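Local coordinates for protein CheQ (Campylobacter jejuni subsp. jejuni, PDB 6A51) that helps control transcription of the core chemotaxis operon cheVAW in this bacterial pathogen, at residues 145-150 with 164-169; 108-113 with 160-165; 31-36 with 77-82. All blocks are in the same frame, centred on the assembly; numbering follows the deposited sequence.

Contact 1 (145-150 with 164-169)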
loop_
_atom_site.group_PDB
_atom_site.type_symbol
_atom_site.label_atom_id
_atom_site.label_comp_id
_atom_site.label_asym_id
_atom_site.label_seq_id
_atom_site.Cartn_x
_atom_site.Cartn_y
_atom_site.Cartn_z
ATOM N N GLU A 145 -6.191 -16.279 -2.196
ATOM C CA GLU A 145 -7.357 -16.932 -2.750
ATOM C C GLU A 145 -7.803 -17.997 -1.770
ATOM O O GLU A 145 -6.979 -18.588 -1.074
ATOM C CB GLU A 145 -7.015 -17.564 -4.097
ATOM C CG GLU A 145 -8.057 -17.523 -5.147
ATOM C CD GLU A 145 -7.549 -18.181 -6.419
ATOM O OE1 GLU A 145 -7.143 -19.367 -6.333
ATOM O OE2 GLU A 145 -7.526 -17.509 -7.486
ATOM N N LYS A 146 -9.107 -18.236 -1.723
ATOM C CA LYS A 146 -9.608 -19.426 -1.064
ATOM C C LYS A 146 -8.965 -20.649 -1.697
ATOM O O LYS A 146 -8.980 -20.811 -2.919
ATOM C CB LYS A 146 -11.133 -19.498 -1.184
ATOM C CG LYS A 146 -11.881 -18.378 -0.469
ATOM C CD LYS A 146 -12.027 -18.714 1.012
ATOM C CE LYS A 146 -12.802 -17.644 1.770
ATOM N NZ LYS A 146 -12.823 -17.888 3.244
ATOM N N CYS A 147 -8.370 -21.497 -0.858
ATOM C CA CYS A 147 -7.763 -22.730 -1.349
ATOM C C CYS A 147 -8.764 -23.562 -2.136
ATOM O O CYS A 147 -8.406 -24.210 -3.128
ATOM C CB CYS A 147 -7.198 -23.520 -0.166
ATOM S SG CYS A 147 -6.100 -22.523 0.930
ATOM N N HIS A 148 -10.032 -23.515 -1.732
ATOM C CA HIS A 148 -11.068 -24.315 -2.372
ATOM C C HIS A 148 -11.263 -23.922 -3.833
ATOM O O HIS A 148 -11.663 -24.764 -4.642
ATOM C CB HIS A 148 -12.365 -24.153 -1.580
ATOM C CG HIS A 148 -13.443 -25.122 -1.943
ATOM N ND1 HIS A 148 -13.309 -26.483 -1.780
ATOM C CD2 HIS A 148 -14.693 -24.923 -2.427
ATOM C CE1 HIS A 148 -14.419 -27.083 -2.172
ATOM N NE2 HIS A 148 -15.274 -26.159 -2.572
ATOM N N PHE A 149 -10.934 -22.672 -4.195
ATOM C CA PHE A 149 -11.383 -22.090 -5.463
ATOM C C PHE A 149 -10.843 -22.858 -6.668
ATOM O O PHE A 149 -11.608 -23.256 -7.557
ATOM C CB PHE A 149 -10.982 -20.617 -5.543
ATOM C CG PHE A 149 -11.470 -19.916 -6.788
ATOM C CD1 PHE A 149 -12.827 -19.641 -6.963
ATOM C CD2 PHE A 149 -10.570 -19.507 -7.778
ATOM C CE1 PHE A 149 -13.286 -18.982 -8.108
ATOM C CE2 PHE A 149 -11.012 -18.838 -8.929
ATOM C CZ PHE A 149 -12.372 -18.579 -9.094
ATOM N N PHE A 150 -9.523 -23.050 -6.736
ATOM C CA PHE A 150 -8.936 -23.834 -7.822
ATOM C C PHE A 150 -7.708 -24.543 -7.269
ATOM O O PHE A 150 -6.685 -23.912 -6.991
ATOM C CB PHE A 150 -8.582 -22.966 -9.047
ATOM C CG PHE A 150 -8.126 -23.779 -10.256
ATOM C CD1 PHE A 150 -9.025 -24.599 -10.949
ATOM C CD2 PHE A 150 -6.797 -23.743 -10.685
ATOM C CE1 PHE A 150 -8.605 -25.369 -12.055
ATOM C CE2 PHE A 150 -6.363 -24.505 -11.788
ATOM C CZ PHE A 150 -7.268 -25.325 -12.470
ATOM N N SER A 164 -8.725 -21.327 5.489
ATOM C CA SER A 164 -9.307 -21.317 4.155
ATOM C C SER A 164 -8.525 -20.550 3.080
ATOM O O SER A 164 -8.906 -20.639 1.907
ATOM C CB SER A 164 -10.712 -20.710 4.225
ATOM O OG SER A 164 -10.607 -19.380 4.725
ATOM N N MET A 165 -7.488 -19.774 3.416
ATOM C CA MET A 165 -6.847 -18.917 2.420
ATOM C C MET A 165 -5.463 -19.431 2.052
ATOM O O MET A 165 -4.699 -19.882 2.912
ATOM C CB MET A 165 -6.721 -17.468 2.902
ATOM C CG MET A 165 -8.028 -16.804 3.269
ATOM S SD MET A 165 -9.160 -16.639 1.877
ATOM C CE MET A 165 -8.479 -15.279 0.953
ATOM N N CYS A 166 -5.140 -19.325 0.771
ATOM C CA CYS A 166 -3.868 -19.731 0.203
ATOM C C CYS A 166 -3.222 -18.543 -0.496
ATOM O O CYS A 166 -3.890 -17.565 -0.858
ATOM C CB CYS A 166 -4.052 -20.884 -0.797
ATOM S SG CYS A 166 -4.252 -22.483 0.006
ATOM N N VAL A 167 -1.915 -18.652 -0.722
ATOM C CA VAL A 167 -1.173 -17.651 -1.478
ATOM C C VAL A 167 -0.385 -18.336 -2.583
ATOM O O VAL A 167 0.312 -19.330 -2.333
ATOM C CB VAL A 167 -0.231 -16.835 -0.577
ATOM C CG1 VAL A 167 0.667 -15.916 -1.428
ATOM C CG2 VAL A 167 -1.034 -16.045 0.390
ATOM N N GLY A 168 -0.483 -17.795 -3.798
ATOM C CA GLY A 168 0.323 -18.228 -4.915
ATOM C C GLY A 168 1.080 -17.036 -5.470
ATOM O O GLY A 168 0.922 -15.910 -4.993
ATOM N N TYR A 169 1.913 -17.301 -6.482
ATOM C CA TYR A 169 2.733 -16.246 -7.082
ATOM C C TYR A 169 2.957 -16.543 -8.558
ATOM O O TYR A 169 2.834 -17.682 -9.005
ATOM C CB TYR A 169 4.097 -16.086 -6.373
ATOM C CG TYR A 169 4.694 -17.422 -6.012
ATOM C CD1 TYR A 169 5.339 -18.196 -6.973
ATOM C CD2 TYR A 169 4.556 -17.944 -4.722
ATOM C CE1 TYR A 169 5.854 -19.446 -6.664
ATOM C CE2 TYR A 169 5.059 -19.204 -4.397
ATOM C CZ TYR A 169 5.708 -19.946 -5.376
ATOM O OH TYR A 169 6.209 -21.188 -5.069
HETATM O O HOH W 1 -10.920 -22.724 0.771
#
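Glu145 and Cys166 form an antiparallel hydrogen-bonded pair where strand 142-146 runs beside strand 165-169, and a disulfide closes this end of the sheet. Glu145 N donates to Cys166 O at 3.0 Å, and Cys166 N returns a bond to Glu145 O at 2.7 Å. The next pair, Lys146 with Met165, is non-hydrogen-bonded. Beyond it Cys147 N reaches Ser164 O at 2.9 Å, tilted 28° out of the carbonyl plane.

The disulfide is a diagonal cross-link, because Cys147 does not pair with Cys166 but lies two residues after the partner of Cys166. Cys147 SG and Cys166 SG are 2.1 Å apart with a right-handed twist, chi3 102°. The aliphatic part of Lys160, on the third strand of this antiparallel sheet, packs against both cysteines.

The chain of Lys146 bends at chi2 (-82°) and passes Met165, with Lys146 CD 3.6 Å from Met165 SD. The ammonium then hydrogen-bonds the hydroxyl of Ser164, with Lys146 NZ 3.1 Å from Ser164 OG. Met165 curls back as well, bringing its CE against the backbone of Glu145. Farther along, a water accepts from His148 N and donates to Ser164 O, so that carbonyl holds both the Cys147 amide and the water. Val167 and Gly168 carry the pairing on to Ile159 and Tyr143.

Contact 2 (108-113 with 160-165)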
loop_
_atom_site.group_PDB
_atom_site.type_symbol
_atom_site.label_atom_id
_atom_site.label_comp_id
_atom_site.label_asym_id
_atom_site.label_seq_id
_atom_site.Cartn_x
_atom_site.Cartn_y
_atom_site.Cartn_z
ATOM N N SER A 108 -11.988 -11.056 9.838
ATOM C CA SER A 108 -11.281 -11.874 8.867
ATOM C C SER A 108 -10.001 -12.420 9.488
ATOM O O SER A 108 -9.309 -11.712 10.223
ATOM C CB SER A 108 -10.961 -11.037 7.625
ATOM O OG SER A 108 -9.977 -11.648 6.809
ATOM N N SER A 109 -9.693 -13.695 9.214
ATOM C CA SER A 109 -8.400 -14.213 9.672
ATOM C C SER A 109 -7.239 -13.505 8.974
ATOM O O SER A 109 -6.201 -13.253 9.595
ATOM C CB SER A 109 -8.305 -15.726 9.452
ATOM O OG SER A 109 -9.299 -16.452 10.161
ATOM N N ILE A 110 -7.404 -13.161 7.694
ATOM C CA ILE A 110 -6.381 -12.409 6.974
ATOM C C ILE A 110 -6.101 -11.079 7.664
ATOM O O ILE A 110 -4.940 -10.691 7.841
ATOM C CB ILE A 110 -6.804 -12.204 5.512
ATOM C CG1 ILE A 110 -6.651 -13.509 4.758
ATOM C CG2 ILE A 110 -5.923 -11.172 4.843
ATOM C CD1 ILE A 110 -5.216 -13.814 4.497
ATOM N N TYR A 111 -7.157 -10.353 8.054
ATOM C CA TYR A 111 -6.958 -9.031 8.650
ATOM C C TYR A 111 -5.922 -9.100 9.753
ATOM O O TYR A 111 -5.086 -8.207 9.933
ATOM C CB TYR A 111 -8.278 -8.500 9.206
ATOM C CG TYR A 111 -8.166 -7.135 9.852
ATOM C CD1 TYR A 111 -7.642 -6.985 11.139
ATOM C CD2 TYR A 111 -8.600 -5.993 9.184
ATOM C CE1 TYR A 111 -7.537 -5.746 11.725
ATOM C CE2 TYR A 111 -8.503 -4.744 9.771
ATOM C CZ TYR A 111 -7.968 -4.632 11.042
ATOM O OH TYR A 111 -7.865 -3.402 11.632
ATOM N N LYS A 112 -5.943 -10.185 10.471
ATOM C CA LYS A 112 -5.153 -10.328 11.664
ATOM C C LYS A 112 -3.685 -10.604 11.378
ATOM O O LYS A 112 -2.832 -10.259 12.199
ATOM C CB LYS A 112 -5.803 -11.432 12.470
ATOM C CG LYS A 112 -4.870 -12.281 13.163
ATOM C CD LYS A 112 -4.984 -11.815 14.577
ATOM C CE LYS A 112 -4.321 -12.769 15.528
ATOM N NZ LYS A 112 -4.120 -12.182 16.886
ATOM N N LEU A 113 -3.374 -11.193 10.226
ATOM C CA LEU A 113 -2.002 -11.377 9.768
ATOM C C LEU A 113 -1.347 -10.097 9.255
ATOM O O LEU A 113 -0.143 -10.115 8.959
ATOM C CB LEU A 113 -1.976 -12.396 8.633
ATOM C CG LEU A 113 -2.558 -13.765 8.962
ATOM C CD1 LEU A 113 -2.557 -14.584 7.717
ATOM C CD2 LEU A 113 -1.723 -14.460 10.045
ATOM N N LYS A 160 -0.294 -21.902 2.638
ATOM C CA LYS A 160 -1.605 -21.816 3.267
ATOM C C LYS A 160 -1.461 -21.066 4.590
ATOM O O LYS A 160 -0.708 -21.495 5.472
ATOM C CB LYS A 160 -2.205 -23.215 3.455
ATOM C CG LYS A 160 -3.620 -23.173 4.016
ATOM C CD LYS A 160 -4.422 -24.461 3.823
ATOM C CE LYS A 160 -5.821 -24.298 4.435
ATOM N NZ LYS A 160 -6.633 -25.555 4.560
ATOM N N ILE A 161 -2.159 -19.937 4.719
ATOM C CA ILE A 161 -1.954 -19.014 5.831
ATOM C C ILE A 161 -3.151 -18.920 6.752
ATOM O O ILE A 161 -3.084 -18.206 7.760
ATOM C CB ILE A 161 -1.583 -17.616 5.319
ATOM C CG1 ILE A 161 -2.738 -17.059 4.482
ATOM C CG2 ILE A 161 -0.285 -17.674 4.519
ATOM C CD1 ILE A 161 -2.404 -15.713 3.859
ATOM N N THR A 162 -4.234 -19.627 6.448
ATOM C CA THR A 162 -5.520 -19.517 7.126
ATOM C C THR A 162 -6.228 -20.841 6.913
ATOM O O THR A 162 -5.901 -21.579 5.982
ATOM C CB THR A 162 -6.324 -18.341 6.561
ATOM O OG1 THR A 162 -5.945 -17.145 7.251
ATOM C CG2 THR A 162 -7.834 -18.548 6.625
ATOM N N GLU A 163 -7.163 -21.160 7.806
ATOM C CA GLU A 163 -8.032 -22.318 7.615
ATOM C C GLU A 163 -8.484 -22.456 6.162
ATOM O O GLU A 163 -8.553 -23.567 5.636
ATOM C CB GLU A 163 -9.241 -22.208 8.539
ATOM C CG GLU A 163 -9.729 -23.534 9.057
ATOM C CD GLU A 163 -10.170 -23.467 10.517
ATOM O OE1 GLU A 163 -9.622 -24.256 11.337
ATOM O OE2 GLU A 163 -11.054 -22.631 10.840
ATOM N N SER A 164 -8.725 -21.327 5.489
ATOM C CA SER A 164 -9.307 -21.317 4.155
ATOM C C SER A 164 -8.525 -20.550 3.080
ATOM O O SER A 164 -8.906 -20.639 1.907
ATOM C CB SER A 164 -10.712 -20.710 4.225
ATOM O OG SER A 164 -10.607 -19.380 4.725
ATOM N N MET A 165 -7.488 -19.774 3.416
ATOM C CA MET A 165 -6.847 -18.917 2.420
ATOM C C MET A 165 -5.463 -19.431 2.052
ATOM O O MET A 165 -4.699 -19.882 2.912
ATOM C CB MET A 165 -6.721 -17.468 2.902
ATOM C CG MET A 165 -8.028 -16.804 3.269
ATOM S SD MET A 165 -9.160 -16.639 1.877
ATOM C CE MET A 165 -8.479 -15.279 0.953
#
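Ser109 starts the contact at the first turn of helix 109-113, with its CB 3.5 Å from Thr162 OG1 and a little farther from the methyl CG2 of the same threonine. Just before it, Ser108 OG caps the helix, accepting a weak bond from Tyr111 N. The Thr162 hydroxyl also gives a weak hydrogen bond to Ile161 O.

Ile110 comes next and makes the main apolar contacts. Its CG1 lies anti to the carbonyl carbon (chi1 -74°), and the side chain reaches out to bring Ile110 CD1 within 3.5 Å of Ile161 CD1. Lower on the same branch, Ile110 CG1 meets Met165 CG at 3.9 Å, the two side chains crossing at about a right angle. Leu97 covers Ile110 and Met165 together.

One turn on, Leu113 crosses Ile161 obliquely, with Leu113 CD1 4.0 Å from Ile161 CB. Leu113 CD1 also touches Ile161 CD1, which both Ile110 and Leu113 thus meet. Phe130 and Phe133 of helix 127-134 pack on Ile161.

No hydrogen bond spans the two segments. Within the turn, Ile161 N bonds Met165 O at 3.1 Å. This is apolar packing of a short, serine N-capped helix on the turn of a beta-hairpin, between strands 159-160 and 165-169.

Contact 3 (31-36 with 77-82)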
loop_
_atom_site.group_PDB
_atom_site.type_symbol
_atom_site.label_atom_id
_atom_site.label_comp_id
_atom_site.label_asym_id
_atom_site.label_seq_id
_atom_site.Cartn_x
_atom_site.Cartn_y
_atom_site.Cartn_z
ATOM N N ALA A 31 -2.353 14.600 1.213
ATOM C CA ALA A 31 -3.454 14.958 2.104
ATOM C C ALA A 31 -2.960 15.348 3.488
ATOM O O ALA A 31 -3.535 16.230 4.137
ATOM C CB ALA A 31 -4.441 13.794 2.213
ATOM N N GLU A 32 -1.896 14.705 3.958
ATOM C CA GLU A 32 -1.349 15.014 5.271
ATOM C C GLU A 32 -0.312 16.128 5.203
ATOM O O GLU A 32 -0.305 17.015 6.063
ATOM C CB GLU A 32 -0.746 13.746 5.900
ATOM C CG GLU A 32 0.073 13.997 7.159
ATOM C CD GLU A 32 0.770 12.753 7.706
ATOM O OE1 GLU A 32 0.296 12.227 8.739
ATOM O OE2 GLU A 32 1.796 12.317 7.127
ATOM N N PHE A 33 0.545 16.115 4.179
ATOM C CA PHE A 33 1.634 17.087 4.098
ATOM C C PHE A 33 1.122 18.511 3.951
ATOM O O PHE A 33 1.693 19.438 4.528
ATOM C CB PHE A 33 2.554 16.762 2.926
ATOM C CG PHE A 33 3.443 17.904 2.521
ATOM C CD1 PHE A 33 4.660 18.115 3.168
ATOM C CD2 PHE A 33 3.072 18.769 1.486
ATOM C CE1 PHE A 33 5.502 19.171 2.800
ATOM C CE2 PHE A 33 3.907 19.828 1.106
ATOM C CZ PHE A 33 5.125 20.032 1.766
ATOM N N HIS A 34 0.083 18.722 3.148
ATOM C CA HIS A 34 -0.337 20.102 2.926
ATOM C C HIS A 34 -1.001 20.708 4.152
ATOM O O HIS A 34 -1.046 21.933 4.271
ATOM C CB HIS A 34 -1.261 20.200 1.714
ATOM C CG HIS A 34 -2.709 19.996 2.024
ATOM N ND1 HIS A 34 -3.269 18.748 2.186
ATOM C CD2 HIS A 34 -3.727 20.881 2.145
ATOM C CE1 HIS A 34 -4.566 18.872 2.408
ATOM N NE2 HIS A 34 -4.869 20.157 2.386
ATOM N N ARG A 35 -1.515 19.876 5.040
ATOM C CA ARG A 35 -2.066 20.342 6.304
ATOM C C ARG A 35 -0.935 20.810 7.262
ATOM O O ARG A 35 -1.044 21.821 7.887
ATOM C CB ARG A 35 -3.074 19.349 6.907
ATOM C CG ARG A 35 -4.261 18.991 5.997
ATOM C CD ARG A 35 -5.426 18.256 6.692
ATOM N NE ARG A 35 -6.157 17.181 5.963
ATOM C CZ ARG A 35 -7.441 17.236 5.563
ATOM N NH1 ARG A 35 -8.161 18.329 5.757
ATOM N NH2 ARG A 35 -8.036 16.206 4.950
ATOM N N PHE A 36 0.165 20.082 7.334
ATOM C CA PHE A 36 1.304 20.437 8.161
ATOM C C PHE A 36 2.021 21.668 7.682
ATOM O O PHE A 36 2.532 22.439 8.460
ATOM C CB PHE A 36 2.285 19.292 8.290
ATOM C CG PHE A 36 1.757 18.152 9.072
ATOM C CD1 PHE A 36 0.916 18.372 10.133
ATOM C CD2 PHE A 36 2.097 16.871 8.758
ATOM C CE1 PHE A 36 0.409 17.333 10.860
ATOM C CE2 PHE A 36 1.600 15.820 9.482
ATOM C CZ PHE A 36 0.751 16.050 10.534
ATOM N N ARG A 77 9.174 16.790 7.978
ATOM C CA ARG A 77 9.654 15.990 9.102
ATOM C C ARG A 77 8.531 15.521 10.020
ATOM O O ARG A 77 8.699 14.517 10.713
ATOM C CB ARG A 77 10.709 16.767 9.899
ATOM C CG ARG A 77 12.109 16.742 9.261
ATOM C CD ARG A 77 13.160 17.504 10.085
ATOM N NE ARG A 77 12.775 18.896 10.344
ATOM C CZ ARG A 77 13.179 19.944 9.622
ATOM N NH1 ARG A 77 13.989 19.771 8.579
ATOM N NH2 ARG A 77 12.772 21.174 9.945
ATOM N N GLN A 78 7.382 16.188 10.023
ATOM C CA GLN A 78 6.254 15.744 10.827
ATOM C C GLN A 78 5.263 14.890 10.051
ATOM O O GLN A 78 4.159 14.645 10.547
ATOM C CB GLN A 78 5.531 16.943 11.444
ATOM C CG GLN A 78 5.162 18.025 10.472
ATOM C CD GLN A 78 4.935 19.355 11.163
ATOM O OE1 GLN A 78 5.426 20.401 10.716
ATOM N NE2 GLN A 78 4.190 19.323 12.269
ATOM N N CYS A 79 5.619 14.426 8.854
ATOM C CA CYS A 79 4.739 13.551 8.081
ATOM C C CYS A 79 4.952 12.087 8.451
ATOM O O CYS A 79 6.084 11.647 8.697
ATOM C CB CYS A 79 4.966 13.727 6.580
ATOM S SG CYS A 79 4.008 15.050 5.800
ATOM N N SER A 80 3.857 11.331 8.459
ATOM C CA SER A 80 3.930 9.907 8.762
ATOM C C SER A 80 4.840 9.164 7.788
ATOM O O SER A 80 4.831 9.415 6.578
ATOM C CB SER A 80 2.540 9.296 8.717
ATOM O OG SER A 80 1.673 9.989 9.587
ATOM N N GLY A 81 5.626 8.238 8.329
ATOM C CA GLY A 81 6.419 7.361 7.492
ATOM C C GLY A 81 5.571 6.277 6.848
ATOM O O GLY A 81 4.519 5.877 7.352
ATOM N N LEU A 82 6.034 5.805 5.697
ATOM C CA LEU A 82 5.275 4.809 4.955
ATOM C C LEU A 82 6.170 3.672 4.473
ATOM O O LEU A 82 5.839 3.019 3.476
ATOM C CB LEU A 82 4.555 5.476 3.774
ATOM C CG LEU A 82 3.517 6.554 4.093
ATOM C CD1 LEU A 82 3.310 7.479 2.890
ATOM C CD2 LEU A 82 2.207 5.901 4.485
HETATM O O HOH W 2 2.967 10.993 4.936
#
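The Phe36 ring has the side chain of Gln78 over one face and Cys79 SG at its edge, in plane. Gln78 CG sits off-centre above the ring, 4.1 Å from the Phe36 centroid and 30° from the normal, a CH-pi contact. The amide group of Gln78 is nearly parallel to the ring, the planes being 12° apart. Cys79 SG also lies at the edge of the Phe33 ring, near its plane. The thiol thus makes a sulfur-aromatic contact with each phenylalanine. Cys79 SG also packs on the helix at the base of Phe33, 3.6 Å from Phe33 CB.

Another flat group is the carboxylate of the buried Glu32. CG lies anti to the backbone N (chi1 170°), and the chain runs extended from there to Ser80. The two oxygens take separate bonds from this one residue. Ser80 OG donates to Glu32 OE1 at 2.8 Å, on the syn lone pair. Ser80 N donates to Glu32 OE2 at 2.6 Å, also on the syn side but 31° out of the carboxylate plane. A water donates to both Glu32 OE2 and Ser80 O. Three donors gather at the carboxylate, which would tend to stabilise it as the anion. Bonds to both the amide and the hydroxyl of Ser80 hold the carboxylate in one rotation.

The contact joins helix 30-37 to the loop that leaves helix 73-77 and leads to strand 85-87. Ala75 of helix 73-77 packs on both phenylalanines, Ile28 of strand 27-29 touches Phe33 and Cys79, and Ile119 of strand 116-119 lies against Glu32 and Ser80.

From the N terminus, contact 3 closes a loop of 40 residues, which holds strands 52-55 and 62-64 and most of helix 73-77. It is complete before the others begin. Contact 2 opens next at 108-113 and closes 46 residues. Contact 1 opens at 145-150, within that loop, and closes 13. Both end on the same part of the chain and share Ser164 and Met165. Their centres are 10 Å apart, and Ile161 packs on Val167. Contact 1 joins two strands of the C-terminal sheet, and contact 2 sets helix 109-113 against its hairpin turn. Contact 3 lies on the opposite side of the chain's centre, about 37 Å from contact 1 and 32 Å from contact 2, centre to centre.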